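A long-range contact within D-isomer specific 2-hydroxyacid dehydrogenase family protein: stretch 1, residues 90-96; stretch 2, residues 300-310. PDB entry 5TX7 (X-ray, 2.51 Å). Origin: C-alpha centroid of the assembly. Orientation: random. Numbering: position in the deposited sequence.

Stretch 1 (90-96) IPVSNVP
Stretch 2 (300-310) DSTAANIRSFI

An extended segment, residues 90-96 (strand at 92-93, the rest loop or turn), lies along one side of a helix, residues 300-310, that begins earlier in the chain. The two run in opposite senses: the CA atoms of Pro91 and Phe309 are 8.5 Å apart, those of Ser93 and Asn305 6.8 Å, those of Val95 and Ser301 6.4 Å, so the segment draws closer to the helix as it advances. The pattern is simple: two residues along the extended chain match four along the helix, about one turn. Phi/psi near -62/-43 and i to i-4 backbone hydrogen bonds define the helix.

Ile90 (-111/107, chi1 m, chi2 t) makes no contact. Pro91, at -62/141 with C-gamma exo pucker, points toward the helix and sets its CG 4.1 Å from CE1 of Phe309, whose chi1 is t and chi2 73°. The approach to the ring is oblique, an apolar contact between a proline ring and a phenyl ring, at the widest CA spacing of the three register pairs. Val92 (-120/124, chi1 t) is out of reach. Ser93 (-110/150, chi1 m) turns back toward the helix; its CB sits 3.5 Å from ND2 of Asn305, a packing contact, while OG is hydrogen-bonded elsewhere in the structure.

Asn94 (-119/-172, chi1 p) has its CA-to-CB bond pointing away but contributes its backbone: Asn305 ND2 donates to Asn94 O at 2.9 Å, with an N-H...O angle of 154°. This is the one hydrogen bond across the pair, and Asn305 (chi1 m, chi2 -3°) thereby ties a helical side chain to the extended backbone.

Val95 (-130/100, chi1 t) faces the helix and has the largest covered area. Its CG1 lies 3.4 Å from Ser301 CB, while CG2 is 3.8 Å from Thr302 OG1 and 4.0 Å from Asn305 ND2. These are van der Waals contacts, the methyls offering no hydrogen bond to the polar atoms. Ser301 and Thr302 both adopt chi1 m. Pro96 (-82/155, C-gamma endo) has its CA-to-CB bond pointing away and makes no contact.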

# COMPACT_ATOMS: atom_id res chain seq x y z
N ILE A 90 -27.12 24.11 24.21
CA ILE A 90 -25.74 23.63 24.12
C ILE A 90 -25.40 23.37 22.65
O ILE A 90 -25.89 22.41 22.08
CB ILE A 90 -25.55 22.33 24.93
CG1 ILE A 90 -25.85 22.58 26.42
CG2 ILE A 90 -24.12 21.78 24.77
CD1 ILE A 90 -26.09 21.32 27.21
N PRO A 91 -24.58 24.24 22.02
CA PRO A 91 -24.07 23.93 20.68
C PRO A 91 -23.22 22.67 20.68
O PRO A 91 -22.47 22.45 21.62
CB PRO A 91 -23.18 25.14 20.34
CG PRO A 91 -23.55 26.22 21.30
CD PRO A 91 -24.08 25.53 22.53
N VAL A 92 -23.36 21.85 19.64
CA VAL A 92 -22.53 20.66 19.47
C VAL A 92 -21.78 20.83 18.16
O VAL A 92 -22.40 21.03 17.11
CB VAL A 92 -23.35 19.35 19.43
CG1 VAL A 92 -22.43 18.15 19.31
CG2 VAL A 92 -24.18 19.22 20.69
N SER A 93 -20.46 20.75 18.23
CA SER A 93 -19.63 20.80 17.03
C SER A 93 -18.98 19.44 16.73
O SER A 93 -18.69 18.67 17.65
CB SER A 93 -18.56 21.88 17.18
OG SER A 93 -19.13 23.17 17.20
N ASN A 94 -18.75 19.18 15.44
CA ASN A 94 -17.93 18.03 15.01
C ASN A 94 -16.70 18.50 14.24
O ASN A 94 -16.43 19.70 14.20
CB ASN A 94 -18.78 17.02 14.21
CG ASN A 94 -19.16 17.52 12.83
OD1 ASN A 94 -18.99 18.70 12.49
ND2 ASN A 94 -19.70 16.61 12.04
N VAL A 95 -15.96 17.56 13.66
CA VAL A 95 -14.82 17.87 12.81
C VAL A 95 -14.93 17.09 11.49
O VAL A 95 -14.60 15.89 11.45
CB VAL A 95 -13.49 17.49 13.48
CG1 VAL A 95 -12.32 17.93 12.62
CG2 VAL A 95 -13.41 18.07 14.90
N PRO A 96 -15.41 17.73 10.42
CA PRO A 96 -15.36 17.07 9.10
C PRO A 96 -13.98 17.19 8.44
O PRO A 96 -13.23 18.11 8.76
CB PRO A 96 -16.43 17.81 8.29
CG PRO A 96 -16.47 19.18 8.90
CD PRO A 96 -16.03 19.06 10.35
N ASP A 300 -6.23 19.89 16.36
CA ASP A 300 -6.22 21.31 15.99
C ASP A 300 -7.62 21.84 15.68
O ASP A 300 -7.98 22.94 16.15
CB ASP A 300 -5.33 21.57 14.78
CG ASP A 300 -3.84 21.55 15.10
OD1 ASP A 300 -3.43 21.93 16.22
OD2 ASP A 300 -3.04 21.16 14.19
N SER A 301 -8.40 21.07 14.92
CA SER A 301 -9.78 21.46 14.57
C SER A 301 -10.68 21.51 15.79
O SER A 301 -11.55 22.37 15.88
CB SER A 301 -10.38 20.52 13.53
OG SER A 301 -9.70 20.60 12.29
N THR A 302 -10.48 20.59 16.73
CA THR A 302 -11.17 20.64 18.02
C THR A 302 -10.79 21.90 18.83
O THR A 302 -11.67 22.53 19.44
CB THR A 302 -10.87 19.37 18.83
OG1 THR A 302 -11.32 18.23 18.06
CG2 THR A 302 -11.56 19.38 20.18
N ALA A 303 -9.51 22.29 18.83
CA ALA A 303 -9.10 23.55 19.47
C ALA A 303 -9.76 24.76 18.79
O ALA A 303 -10.21 25.70 19.47
CB ALA A 303 -7.59 23.70 19.47
N ALA A 304 -9.85 24.72 17.45
CA ALA A 304 -10.52 25.78 16.68
C ALA A 304 -11.99 25.92 17.02
O ALA A 304 -12.47 27.05 17.17
CB ALA A 304 -10.37 25.53 15.19
N ASN A 305 -12.68 24.78 17.14
CA ASN A 305 -14.09 24.73 17.56
C ASN A 305 -14.30 25.38 18.94
O ASN A 305 -15.23 26.16 19.13
CB ASN A 305 -14.59 23.26 17.65
CG ASN A 305 -14.81 22.60 16.28
OD1 ASN A 305 -14.66 23.22 15.23
ND2 ASN A 305 -15.19 21.33 16.29
N ILE A 306 -13.44 25.03 19.90
CA ILE A 306 -13.51 25.57 21.27
C ILE A 306 -13.18 27.06 21.28
O ILE A 306 -13.86 27.83 21.95
CB ILE A 306 -12.55 24.82 22.23
CG1 ILE A 306 -12.95 23.35 22.38
CG2 ILE A 306 -12.52 25.48 23.60
CD1 ILE A 306 -11.84 22.48 22.94
N ARG A 307 -12.14 27.45 20.54
CA ARG A 307 -11.73 28.86 20.40
C ARG A 307 -12.90 29.69 19.86
O ARG A 307 -13.23 30.74 20.41
CB ARG A 307 -10.50 28.99 19.50
CG ARG A 307 -9.68 30.26 19.67
CD ARG A 307 -8.38 30.28 18.85
NE ARG A 307 -7.54 29.08 19.06
CZ ARG A 307 -7.33 28.08 18.17
NH1 ARG A 307 -7.86 28.08 16.94
NH2 ARG A 307 -6.56 27.05 18.53
N SER A 308 -13.55 29.17 18.81
CA SER A 308 -14.72 29.82 18.21
C SER A 308 -15.91 29.93 19.16
O SER A 308 -16.61 30.95 19.17
CB SER A 308 -15.15 29.08 16.96
OG SER A 308 -14.13 29.13 15.99
N PHE A 309 -16.16 28.88 19.94
CA PHE A 309 -17.23 28.93 20.93
C PHE A 309 -16.97 30.03 21.97
O PHE A 309 -17.88 30.76 22.32
CB PHE A 309 -17.43 27.58 21.64
CG PHE A 309 -18.36 27.68 22.79
CD1 PHE A 309 -19.73 27.83 22.57
CD2 PHE A 309 -17.89 27.70 24.10
CE1 PHE A 309 -20.61 27.97 23.63
CE2 PHE A 309 -18.76 27.84 25.16
CZ PHE A 309 -20.12 27.98 24.93
N ILE A 310 -15.73 30.12 22.45
CA ILE A 310 -15.33 31.18 23.39
C ILE A 310 -15.51 32.57 22.76
O ILE A 310 -16.05 33.47 23.40
CB ILE A 310 -13.87 31.00 23.88
CG1 ILE A 310 -13.75 29.80 24.82
CG2 ILE A 310 -13.36 32.25 24.61
CD1 ILE A 310 -12.32 29.26 24.96